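Local structure of chorismate mutase (Paraburkholderia phymatum, 5TS9) at residues Q31-W37 with A98-Q104; R25-D30 with A80-Q85; A70-F74 with Q118-M122; L18-M22 with A165-I169. The protein probably catalyses the rearrangement of chorismate to prephenate, the step that leads toward phenylalanine and tyrosine. All coordinates share one frame; numbering follows the deposited sequence.

Interaction 1: residues Q31-W37 with A98-Q104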
loop_
_atom_site.group_PDB
_atom_site.type_symbol
_atom_site.label_atom_id
_atom_site.label_comp_id
_atom_site.label_asym_id
_atom_site.label_seq_id
_atom_site.Cartn_x
_atom_site.Cartn_y
_atom_site.Cartn_z
ATOM N N GLN A 31 10.017 -12.749 -3.797
ATOM C CA GLN A 31 11.433 -13.082 -3.691
ATOM C C GLN A 31 12.231 -11.972 -3.014
ATOM O O GLN A 31 13.257 -12.261 -2.388
ATOM C CB GLN A 31 12.016 -13.390 -5.071
ATOM C CG GLN A 31 11.751 -14.814 -5.573
ATOM C CD GLN A 31 12.714 -15.818 -4.960
ATOM O OE1 GLN A 31 13.802 -15.451 -4.503
ATOM N NE2 GLN A 31 12.331 -17.084 -4.962
ATOM N N VAL A 32 11.823 -10.705 -3.142
ATOM C CA VAL A 32 12.555 -9.673 -2.405
ATOM C C VAL A 32 12.313 -9.819 -0.896
ATOM O O VAL A 32 13.240 -9.673 -0.086
ATOM C CB VAL A 32 12.181 -8.276 -2.928
ATOM C CG1 VAL A 32 12.701 -7.201 -1.965
ATOM C CG2 VAL A 32 12.762 -8.070 -4.374
ATOM N N ALA A 33 11.084 -10.158 -0.506
ATOM C CA ALA A 33 10.778 -10.432 0.902
ATOM C C ALA A 33 11.665 -11.542 1.460
ATOM O O ALA A 33 12.222 -11.407 2.551
ATOM C CB ALA A 33 9.303 -10.809 1.055
ATOM N N LEU A 34 11.799 -12.647 0.726
ATOM C CA LEU A 34 12.676 -13.743 1.159
ATOM C C LEU A 34 14.094 -13.255 1.410
ATOM O O LEU A 34 14.720 -13.600 2.424
ATOM C CB LEU A 34 12.698 -14.846 0.099
ATOM C CG LEU A 34 11.432 -15.663 -0.139
ATOM C CD1 LEU A 34 11.621 -16.592 -1.360
ATOM C CD2 LEU A 34 11.062 -16.455 1.128
ATOM N N SER A 35 14.632 -12.476 0.470
ATOM C CA SER A 35 15.991 -11.984 0.619
ATOM C C SER A 35 16.121 -11.098 1.846
ATOM O O SER A 35 17.114 -11.172 2.579
ATOM C CB SER A 35 16.404 -11.216 -0.634
ATOM O OG SER A 35 17.646 -10.562 -0.413
ATOM N N LYS A 36 15.135 -10.234 2.079
ATOM C CA LYS A 36 15.192 -9.352 3.235
ATOM C C LYS A 36 14.957 -10.120 4.531
ATOM O O LYS A 36 15.490 -9.740 5.574
ATOM C CB LYS A 36 14.187 -8.214 3.069
ATOM C CG LYS A 36 14.659 -7.213 2.008
ATOM C CD LYS A 36 13.687 -6.078 1.808
ATOM C CE LYS A 36 14.214 -5.094 0.744
ATOM N NZ LYS A 36 13.051 -4.296 0.173
ATOM N N TRP A 37 14.195 -11.213 4.476
ATOM C CA TRP A 37 14.080 -12.107 5.620
ATOM C C TRP A 37 15.431 -12.745 5.957
ATOM O O TRP A 37 15.804 -12.840 7.132
ATOM C CB TRP A 37 13.019 -13.184 5.332
ATOM C CG TRP A 37 12.946 -14.313 6.371
ATOM C CD1 TRP A 37 13.673 -15.479 6.387
ATOM C CD2 TRP A 37 12.089 -14.361 7.517
ATOM N NE1 TRP A 37 13.320 -16.241 7.484
ATOM C CE2 TRP A 37 12.353 -15.572 8.192
ATOM C CE3 TRP A 37 11.126 -13.486 8.043
ATOM C CZ2 TRP A 37 11.677 -15.941 9.361
ATOM C CZ3 TRP A 37 10.455 -13.857 9.198
ATOM C CH2 TRP A 37 10.741 -15.071 9.850
ATOM N N ALA A 98 10.037 -18.496 7.272
ATOM C CA ALA A 98 9.640 -18.163 5.919
ATOM C C ALA A 98 9.660 -19.415 5.060
ATOM O O ALA A 98 10.334 -20.394 5.397
ATOM C CB ALA A 98 10.588 -17.115 5.337
ATOM N N PRO A 99 8.921 -19.435 3.943
ATOM C CA PRO A 99 8.963 -20.606 3.049
ATOM C C PRO A 99 10.390 -20.959 2.631
ATOM O O PRO A 99 11.284 -20.107 2.591
ATOM C CB PRO A 99 8.107 -20.173 1.847
ATOM C CG PRO A 99 7.743 -18.743 2.065
ATOM C CD PRO A 99 7.917 -18.442 3.514
ATOM N N ALA A 100 10.606 -22.242 2.346
ATOM C CA ALA A 100 11.892 -22.743 1.874
ATOM C C ALA A 100 12.093 -22.577 0.358
ATOM O O ALA A 100 12.944 -23.261 -0.218
ATOM C CB ALA A 100 12.052 -24.218 2.249
ATOM N N THR A 101 11.326 -21.720 -0.290
ATOM C CA THR A 101 11.517 -21.455 -1.708
ATOM C C THR A 101 12.979 -21.098 -1.991
ATOM O O THR A 101 13.584 -20.316 -1.241
ATOM C CB THR A 101 10.610 -20.305 -2.143
ATOM O OG1 THR A 101 9.297 -20.509 -1.612
ATOM C CG2 THR A 101 10.543 -20.218 -3.658
ATOM N N PRO A 102 13.582 -21.659 -3.044
ATOM C CA PRO A 102 14.938 -21.233 -3.422
ATOM C C PRO A 102 14.992 -19.742 -3.741
ATOM O O PRO A 102 14.089 -19.175 -4.364
ATOM C CB PRO A 102 15.261 -22.100 -4.650
ATOM C CG PRO A 102 13.954 -22.797 -5.028
ATOM C CD PRO A 102 13.164 -22.873 -3.769
ATOM N N ARG A 103 16.050 -19.099 -3.262
ATOM C CA ARG A 103 16.209 -17.663 -3.444
ATOM C C ARG A 103 16.818 -17.374 -4.810
ATOM O O ARG A 103 17.744 -18.058 -5.253
ATOM C CB ARG A 103 17.101 -17.080 -2.353
ATOM C CG ARG A 103 16.363 -16.638 -1.100
ATOM C CD ARG A 103 15.570 -17.785 -0.461
ATOM N NE ARG A 103 15.401 -17.561 0.972
ATOM C CZ ARG A 103 14.572 -18.250 1.744
ATOM N NH1 ARG A 103 13.819 -19.213 1.235
ATOM N NH2 ARG A 103 14.492 -17.970 3.031
ATOM N N GLN A 104 16.290 -16.356 -5.477
ATOM C CA GLN A 104 16.815 -15.893 -6.756
ATOM C C GLN A 104 17.667 -14.649 -6.517
ATOM O O GLN A 104 17.250 -13.752 -5.776
ATOM C CB GLN A 104 15.660 -15.585 -7.714
ATOM C CG GLN A 104 14.809 -16.818 -8.079
ATOM C CD GLN A 104 13.460 -16.442 -8.688
ATOM O OE1 GLN A 104 13.283 -15.328 -9.175
ATOM N NE2 GLN A 104 12.498 -17.364 -8.639
#
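The irregular, largely extended chain A98-Q104 runs past the helix Q31-W37 and comes nearest it where the CA atoms of Q31 and R103 lie 6.6 Å apart. The Q31 side chain, bent at its second torsion (chi2 -80°), carries its amide to the loop backbone and uses both ends there. Q31 NE2 gives a nearly straight bond of 2.8 Å to P102 O, which lies close to the amide plane. Q31 OE1 accepts from Q104 N at 2.8 Å, with the donor well above the carbonyl plane rather than on a lone pair. These two bonds fix the rotation of the amide, and the Q104 amide stacks on it with the planes 14° apart.

The segment A98-Q104 belongs to the connection between helices 67-95 and 106-128 of this all-helical chorismate mutase, and here it is drawn against the long helix 16-39. L34 reaches the loop: L34 CD1 lies 3.9 Å from T101 CB, while CD2 sits over one face of the R103 guanidinium. That guanidinium also braces its own loop, for R103 NH1 donates to P99 O at 3.0 Å and to T101 O at 2.7 Å, the latter in the carbonyl plane, and R103 NE forms a salt bridge with D38. On W37, one turn beyond L34, the A98 methyl CB lies over the indole face in a CH-pi contact, 3.5 Å from the centroid of the five-membered ring and 6° off its normal.

Interaction 2: residues R25-D30 with A80-Q85; sequences RLNTAD and ANKEVQ
A29 and N81 have the nearest CA atoms of two helical segments that run roughly parallel, their axes 8.4 Å apart and inclined at -29°. The A29 methyl CB meets V84 CG1 at 3.6 Å, and V84 CG2 lies 3.7 Å from L26 CD1, so the two branches of the valine serve successive turns of segment 25-30. L26 CD1 also touches the A80 methyl.

Polar groups gather around N81, whose side chain enters as a knob among R25, L26, T28 and A29. N81 OD1 comes 3.2 Å from A29 CB and, within its own helix, accepts from Q85 NE2 at 3.0 Å, with the donor on a lone pair; the other end of that glutamine amide, OE1, bonds to K36. Within segment 25-30, the T28 hydroxyl, standing between the backbone N and carbonyl carbon (chi1 64°), donates to R25 O, which also takes the T28 N-H.

Two waters bridge the segments. One accepts from both R25 NH1 and N81 ND2, the latter at 2.9 Å; the other donates to T28 OG1 and to N81 OD1. Helix 106-128 packs on R25 and T28, and H158 of helix 156-165 bonds to D30. Both ends of the buried N81 amide are thus held, its oxygen by a side chain and a water and its nitrogen by another water, so that a polar group is accommodated between two packed helices of the chorismate mutase fold.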
loop_
_atom_site.group_PDB
_atom_site.type_symbol
_atom_site.label_atom_id
_atom_site.label_comp_id
_atom_site.label_asym_id
_atom_site.label_seq_id
_atom_site.Cartn_x
_atom_site.Cartn_y
_atom_site.Cartn_z
ATOM N N ARG A 25 5.342 -7.801 -12.182
ATOM C CA ARG A 25 6.241 -6.982 -11.375
ATOM C C ARG A 25 5.942 -7.161 -9.898
ATOM O O ARG A 25 6.858 -7.294 -9.077
ATOM C CB ARG A 25 6.114 -5.506 -11.765
ATOM C CG ARG A 25 7.289 -4.647 -11.258
ATOM C CD ARG A 25 7.041 -3.166 -11.380
ATOM N NE ARG A 25 8.286 -2.441 -11.137
ATOM C CZ ARG A 25 8.801 -2.219 -9.928
ATOM N NH1 ARG A 25 8.157 -2.625 -8.847
ATOM N NH2 ARG A 25 9.962 -1.579 -9.810
ATOM N N LEU A 26 4.655 -7.176 -9.552
ATOM C CA LEU A 26 4.251 -7.371 -8.170
ATOM C C LEU A 26 4.820 -8.667 -7.612
ATOM O O LEU A 26 5.248 -8.712 -6.458
ATOM C CB LEU A 26 2.723 -7.355 -8.078
ATOM C CG LEU A 26 2.109 -7.375 -6.680
ATOM C CD1 LEU A 26 2.557 -6.142 -5.842
ATOM C CD2 LEU A 26 0.589 -7.426 -6.821
ATOM N N ASN A 27 4.871 -9.719 -8.426
ATOM C CA ASN A 27 5.263 -11.027 -7.920
ATOM C C ASN A 27 6.735 -11.105 -7.535
ATOM O O ASN A 27 7.110 -12.026 -6.804
ATOM C CB ASN A 27 4.931 -12.118 -8.948
ATOM C CG ASN A 27 3.472 -12.571 -8.869
ATOM O OD1 ASN A 27 2.891 -12.679 -7.780
ATOM N ND2 ASN A 27 2.875 -12.839 -10.026
ATOM N N THR A 28 7.592 -10.192 -8.019
ATOM C CA THR A 28 8.959 -10.151 -7.497
ATOM C C THR A 28 9.000 -9.834 -6.000
ATOM O O THR A 28 9.994 -10.155 -5.346
ATOM C CB THR A 28 9.809 -9.110 -8.224
ATOM O OG1 THR A 28 9.271 -7.799 -7.970
ATOM C CG2 THR A 28 9.850 -9.389 -9.732
ATOM N N ALA A 29 7.953 -9.204 -5.451
ATOM C CA ALA A 29 7.906 -8.924 -4.010
ATOM C C ALA A 29 8.118 -10.185 -3.168
ATOM O O ALA A 29 8.757 -10.135 -2.106
ATOM C CB ALA A 29 6.572 -8.269 -3.643
ATOM N N ASP A 30 7.581 -11.325 -3.617
ATOM C CA ASP A 30 7.765 -12.562 -2.862
ATOM C C ASP A 30 9.242 -12.895 -2.718
ATOM O O ASP A 30 9.698 -13.261 -1.632
ATOM C CB ASP A 30 7.034 -13.722 -3.536
ATOM C CG ASP A 30 5.551 -13.469 -3.677
ATOM O OD1 ASP A 30 5.157 -12.289 -3.764
ATOM O OD2 ASP A 30 4.779 -14.450 -3.702
ATOM N N ALA A 80 2.889 -0.806 -4.137
ATOM C CA ALA A 80 2.211 -2.101 -4.113
ATOM C C ALA A 80 3.202 -3.205 -3.751
ATOM O O ALA A 80 2.877 -4.135 -3.002
ATOM C CB ALA A 80 1.560 -2.386 -5.468
ATOM N N ASN A 81 4.423 -3.093 -4.258
ATOM C CA ASN A 81 5.450 -4.084 -3.954
ATOM C C ASN A 81 5.781 -4.090 -2.462
ATOM O O ASN A 81 5.879 -5.154 -1.842
ATOM C CB ASN A 81 6.683 -3.796 -4.811
ATOM C CG ASN A 81 7.408 -5.069 -5.232
ATOM O OD1 ASN A 81 8.205 -5.621 -4.472
ATOM N ND2 ASN A 81 7.126 -5.538 -6.436
ATOM N N LYS A 82 5.947 -2.911 -1.861
ATOM C CA LYS A 82 6.176 -2.856 -0.416
ATOM C C LYS A 82 4.981 -3.397 0.373
ATOM O O LYS A 82 5.168 -4.051 1.397
ATOM C CB LYS A 82 6.509 -1.423 0.015
ATOM C CG LYS A 82 7.752 -0.862 -0.711
ATOM C CD LYS A 82 8.234 0.464 -0.125
ATOM C CE LYS A 82 7.231 1.566 -0.399
ATOM N NZ LYS A 82 7.758 2.889 0.132
ATOM N N GLU A 83 3.748 -3.127 -0.075
ATOM C CA GLU A 83 2.564 -3.691 0.582
ATOM C C GLU A 83 2.685 -5.202 0.741
ATOM O O GLU A 83 2.416 -5.765 1.812
ATOM C CB GLU A 83 1.313 -3.346 -0.232
ATOM C CG GLU A 83 0.039 -3.988 0.262
ATOM C CD GLU A 83 -1.210 -3.498 -0.481
ATOM O OE1 GLU A 83 -2.322 -3.893 -0.097
ATOM O OE2 GLU A 83 -1.084 -2.718 -1.449
ATOM N N VAL A 84 3.078 -5.878 -0.331
ATOM C CA VAL A 84 3.246 -7.324 -0.266
ATOM C C VAL A 84 4.405 -7.675 0.663
ATOM O O VAL A 84 4.276 -8.538 1.532
ATOM C CB VAL A 84 3.450 -7.903 -1.676
ATOM C CG1 VAL A 84 3.797 -9.391 -1.614
ATOM C CG2 VAL A 84 2.177 -7.704 -2.501
ATOM N N GLN A 85 5.542 -6.993 0.511
ATOM C CA GLN A 85 6.715 -7.338 1.307
ATOM C C GLN A 85 6.434 -7.197 2.803
ATOM O O GLN A 85 6.793 -8.074 3.594
ATOM C CB GLN A 85 7.914 -6.468 0.927
ATOM C CG GLN A 85 8.468 -6.687 -0.464
ATOM C CD GLN A 85 9.628 -5.753 -0.749
ATOM O OE1 GLN A 85 10.544 -5.617 0.071
ATOM N NE2 GLN A 85 9.604 -5.107 -1.918
HETATM O O HOH W 1 5.526 -3.846 -8.144
HETATM O O HOH W 2 10.457 -5.973 -6.108
#

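Interaction 3: residues A70-F74 with Q118-M122; sequences AINIF and QASIM
The F74 ring meets segment 118-122 along its outer rim, with the backbone O of Q118 at the edge, near the ring plane and 3.8 Å from F74 CZ. On its own helix, A70 O lies at another part of the ring edge, in plane. The Q118 amide is turned 86° from the ring, and the aliphatic part of the glutamine touches, with Q118 CG 3.9 Å from F74 CZ. M122 and I121 approach the ring obliquely. The M122 chain, fully extended beyond CG, crosses the phenylalanine at about a right angle and delivers M122 CE to within 3.5 Å of F74 CE1 and 4.0 Å of the A70 methyl CB. I121 CG2 lies 4.0 Å from F74 CZ. I73 CG2 adds a looser contact to the same isoleucine methyl.

With the segment axes 12.0 Å apart at 116°, side chains rather than backbones bridge the gap, and the F74 ring reaches into it. The contact is buried and joins helices 67-95 and 106-128 of the all-helical chorismate mutase fold, consistent with the AroQ class. Helix 46-59 covers F74 and M122 through A56, while helix 16-39 also packs here, with M22 on I73 and both S21 and R25 on I121.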
loop_
_atom_site.group_PDB
_atom_site.type_symbol
_atom_site.label_atom_id
_atom_site.label_comp_id
_atom_site.label_asym_id
_atom_site.label_seq_id
_atom_site.Cartn_x
_atom_site.Cartn_y
_atom_site.Cartn_z
ATOM N N ALA A 70 4.591 8.633 -15.774
ATOM C CA ALA A 70 5.459 7.515 -15.412
ATOM C C ALA A 70 5.801 7.527 -13.930
ATOM O O ALA A 70 5.853 6.471 -13.294
ATOM C CB ALA A 70 6.739 7.559 -16.245
ATOM N N ILE A 71 6.062 8.712 -13.367
ATOM C CA ILE A 71 6.366 8.804 -11.937
ATOM C C ILE A 71 5.208 8.269 -11.108
ATOM O O ILE A 71 5.400 7.458 -10.196
ATOM C CB ILE A 71 6.702 10.253 -11.543
ATOM C CG1 ILE A 71 8.023 10.680 -12.186
ATOM C CG2 ILE A 71 6.689 10.412 -10.004
ATOM C CD1 ILE A 71 8.246 12.157 -12.115
ATOM N N ASN A 72 3.988 8.716 -11.417
ATOM C CA ASN A 72 2.815 8.248 -10.685
ATOM C C ASN A 72 2.674 6.739 -10.790
ATOM O O ASN A 72 2.404 6.057 -9.789
ATOM C CB ASN A 72 1.554 8.925 -11.217
ATOM C CG ASN A 72 1.509 10.413 -10.888
ATOM O OD1 ASN A 72 2.250 10.895 -10.029
ATOM N ND2 ASN A 72 0.627 11.136 -11.559
ATOM N N ILE A 73 2.810 6.211 -12.011
ATOM C CA ILE A 73 2.630 4.778 -12.241
ATOM C C ILE A 73 3.671 3.976 -11.469
ATOM O O ILE A 73 3.354 2.960 -10.838
ATOM C CB ILE A 73 2.689 4.460 -13.750
ATOM C CG1 ILE A 73 1.450 5.009 -14.492
ATOM C CG2 ILE A 73 2.838 2.944 -13.981
ATOM C CD1 ILE A 73 0.158 4.253 -14.191
ATOM N N PHE A 74 4.929 4.402 -11.520
ATOM C CA PHE A 74 5.941 3.585 -10.874
ATOM C C PHE A 74 6.021 3.841 -9.376
ATOM O O PHE A 74 6.390 2.922 -8.636
ATOM C CB PHE A 74 7.279 3.756 -11.588
ATOM C CG PHE A 74 7.356 2.932 -12.849
ATOM C CD1 PHE A 74 6.786 3.398 -14.029
ATOM C CD2 PHE A 74 7.919 1.662 -12.833
ATOM C CE1 PHE A 74 6.811 2.630 -15.190
ATOM C CE2 PHE A 74 7.953 0.884 -13.974
ATOM C CZ PHE A 74 7.391 1.367 -15.166
ATOM N N GLN A 118 9.814 -2.735 -16.664
ATOM C CA GLN A 118 9.643 -1.296 -16.807
ATOM C C GLN A 118 9.279 -0.970 -18.244
ATOM O O GLN A 118 8.312 -0.249 -18.517
ATOM C CB GLN A 118 10.914 -0.560 -16.390
ATOM C CG GLN A 118 10.892 0.917 -16.750
ATOM C CD GLN A 118 12.170 1.636 -16.364
ATOM O OE1 GLN A 118 12.335 2.075 -15.228
ATOM N NE2 GLN A 118 13.086 1.753 -17.312
ATOM N N ALA A 119 10.013 -1.558 -19.180
ATOM C CA ALA A 119 9.716 -1.353 -20.584
ATOM C C ALA A 119 8.361 -1.949 -20.972
ATOM O O ALA A 119 7.587 -1.316 -21.703
ATOM C CB ALA A 119 10.834 -1.958 -21.420
ATOM N N SER A 120 8.055 -3.170 -20.517
ATOM C CA SER A 120 6.802 -3.782 -20.947
ATOM C C SER A 120 5.599 -3.055 -20.360
ATOM O O SER A 120 4.566 -2.941 -21.027
ATOM C CB SER A 120 6.769 -5.257 -20.568
ATOM O OG SER A 120 6.458 -5.412 -19.200
ATOM N N ILE A 121 5.712 -2.546 -19.133
ATOM C CA ILE A 121 4.624 -1.767 -18.552
ATOM C C ILE A 121 4.420 -0.481 -19.345
ATOM O O ILE A 121 3.291 -0.107 -19.679
ATOM C CB ILE A 121 4.915 -1.462 -17.073
ATOM C CG1 ILE A 121 4.692 -2.711 -16.213
ATOM C CG2 ILE A 121 4.063 -0.289 -16.631
ATOM C CD1 ILE A 121 5.248 -2.595 -14.794
ATOM N N MET A 122 5.514 0.216 -19.651
ATOM C CA MET A 122 5.400 1.430 -20.455
ATOM C C MET A 122 4.899 1.126 -21.860
ATOM O O MET A 122 4.088 1.883 -22.405
ATOM C CB MET A 122 6.739 2.165 -20.491
ATOM C CG MET A 122 7.079 2.820 -19.132
ATOM S SD MET A 122 8.541 3.846 -19.241
ATOM C CE MET A 122 8.738 4.355 -17.548
#

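Interaction 4: residues L18-M22 with A165-I169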
loop_
_atom_site.group_PDB
_atom_site.type_symbol
_atom_site.label_atom_id
_atom_site.label_comp_id
_atom_site.label_asym_id
_atom_site.label_seq_id
_atom_site.Cartn_x
_atom_site.Cartn_y
_atom_site.Cartn_z
ATOM N N LEU A 18 -1.594 -4.938 -19.856
ATOM C CA LEU A 18 -0.995 -3.989 -18.922
ATOM C C LEU A 18 -1.068 -4.507 -17.487
ATOM O O LEU A 18 -0.064 -4.507 -16.760
ATOM C CB LEU A 18 -1.691 -2.629 -19.046
ATOM C CG LEU A 18 -1.323 -1.536 -18.026
ATOM C CD1 LEU A 18 0.164 -1.320 -18.006
ATOM C CD2 LEU A 18 -2.048 -0.242 -18.387
ATOM N N VAL A 19 -2.253 -4.968 -17.064
ATOM C CA VAL A 19 -2.438 -5.448 -15.690
ATOM C C VAL A 19 -1.606 -6.696 -15.454
ATOM O O VAL A 19 -1.078 -6.913 -14.361
ATOM C CB VAL A 19 -3.942 -5.688 -15.420
ATOM C CG1 VAL A 19 -4.180 -6.396 -14.075
ATOM C CG2 VAL A 19 -4.687 -4.366 -15.443
ATOM N N ARG A 20 -1.456 -7.528 -16.484
ATOM C CA ARG A 20 -0.597 -8.700 -16.375
ATOM C C ARG A 20 0.855 -8.297 -16.106
ATOM O O ARG A 20 1.518 -8.888 -15.254
ATOM C CB ARG A 20 -0.723 -9.520 -17.661
ATOM C CG ARG A 20 -0.228 -10.937 -17.576
ATOM C CD ARG A 20 -0.534 -11.635 -18.903
ATOM N NE ARG A 20 -1.934 -12.053 -19.038
ATOM C CZ ARG A 20 -2.616 -12.020 -20.181
ATOM N NH1 ARG A 20 -2.048 -11.555 -21.287
ATOM N NH2 ARG A 20 -3.872 -12.444 -20.222
ATOM N N SER A 21 1.360 -7.275 -16.807
ATOM C CA SER A 21 2.743 -6.864 -16.593
ATOM C C SER A 21 2.943 -6.327 -15.178
ATOM O O SER A 21 3.949 -6.636 -14.525
ATOM C CB SER A 21 3.153 -5.829 -17.644
ATOM O OG SER A 21 2.277 -4.713 -17.651
ATOM N N MET A 22 1.986 -5.541 -14.674
ATOM C CA MET A 22 2.072 -5.078 -13.289
ATOM C C MET A 22 1.998 -6.247 -12.320
ATOM O O MET A 22 2.704 -6.257 -11.301
ATOM C CB MET A 22 0.954 -4.076 -12.993
ATOM C CG MET A 22 1.079 -2.767 -13.763
ATOM S SD MET A 22 -0.258 -1.605 -13.303
ATOM C CE MET A 22 0.236 -0.151 -14.258
ATOM N N ALA A 165 -1.559 -1.301 -7.379
ATOM C CA ALA A 165 -0.634 -1.001 -8.472
ATOM C C ALA A 165 -1.323 -0.334 -9.660
ATOM O O ALA A 165 -0.717 0.515 -10.320
ATOM C CB ALA A 165 0.079 -2.275 -8.924
ATOM N N VAL A 166 -2.577 -0.682 -9.946
ATOM C CA VAL A 166 -3.293 -0.161 -11.114
ATOM C C VAL A 166 -3.963 1.180 -10.826
ATOM O O VAL A 166 -4.717 1.704 -11.659
ATOM C CB VAL A 166 -4.350 -1.174 -11.595
ATOM C CG1 VAL A 166 -3.690 -2.495 -11.965
ATOM C CG2 VAL A 166 -5.438 -1.357 -10.525
ATOM N N ALA A 167 -3.684 1.736 -9.643
ATOM C CA ALA A 167 -4.403 2.897 -9.110
ATOM C C ALA A 167 -4.570 4.038 -10.111
ATOM O O ALA A 167 -5.625 4.690 -10.151
ATOM C CB ALA A 167 -3.671 3.403 -7.864
ATOM N N ARG A 168 -3.540 4.349 -10.886
ATOM C CA ARG A 168 -3.623 5.530 -11.744
ATOM C C ARG A 168 -3.411 5.197 -13.223
ATOM O O ARG A 168 -2.909 6.019 -13.996
ATOM C CB ARG A 168 -2.651 6.601 -11.257
ATOM C CG ARG A 168 -2.943 6.965 -9.803
ATOM C CD ARG A 168 -2.147 8.143 -9.306
ATOM N NE ARG A 168 -0.872 7.697 -8.780
ATOM C CZ ARG A 168 -0.012 8.480 -8.135
ATOM N NH1 ARG A 168 -0.289 9.769 -7.932
ATOM N NH2 ARG A 168 1.121 7.964 -7.683
ATOM N N ILE A 169 -3.790 3.989 -13.634
ATOM C CA ILE A 169 -3.977 3.737 -15.062
ATOM C C ILE A 169 -5.036 4.683 -15.620
ATOM O O ILE A 169 -4.823 5.382 -16.620
ATOM C CB ILE A 169 -4.366 2.270 -15.295
ATOM C CG1 ILE A 169 -3.203 1.340 -14.941
ATOM C CG2 ILE A 169 -4.832 2.060 -16.727
ATOM C CD1 ILE A 169 -3.587 -0.131 -15.045
#
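L18 and M22, one turn apart on helix 16-39, meet I169 by different torsions. L18 has CG opposite its backbone N across the CA-CB bond (chi1 173°), whereas M22 has CG beside N (chi1 -66°) and then runs straight out to its methyl. Each reaches I169 tip to tip: L18 CD2 lies 3.7 Å from I169 CD1, and M22 CE lies 3.8 Å from I169 CG1, so the end of the isoleucine rests against both.

M22 SD lies 3.7 Å from A165 O and 3.8 Å from V166 CG1. V166 CG1 also meets V19 CG2 at 4.1 Å, the two valines crossing obliquely, and V19 CG2 makes a looser contact with I169 CD1. All six touching residues are buried, and the contact between the segments is almost wholly apolar. A165 O is not left to the sulfur alone, since it accepts from Q77 NE2.

V166 is the first residue to leave helical geometry after helix 156-165. Helix 137-151 packs on both V19 and V166, and N90 of the second subunit also touches V166. I169 O accepts from R132 NE, and the neighbouring C170 is joined to C137 by a disulfide. A C-terminal tail folded onto the first long helix and secured by a disulfide is consistent with a secreted, all-helical chorismate mutase of the AroQ type.

From the N terminus, helix 16-39 supplies the first halves of interactions 4, 2 and 1 in succession, and helix 67-95 then opens interaction 3. Residues 80-85 close interaction 2, the loop 98-104 closes interaction 1, and helix 106-128 closes interaction 3. These three loops cross one another, and all are nested within the long one that 165-169 closes in interaction 4. Helix 16-39 is thereby bound to helix 67-95, the 98-104 loop and the C-terminal stretch, and helix 67-95 to helix 106-128. A80 packs on A165 between interactions 2 and 4, and I73 on R168 between 3 and 4. Interactions 1 and 3 lie on opposite sides of the chain's centre.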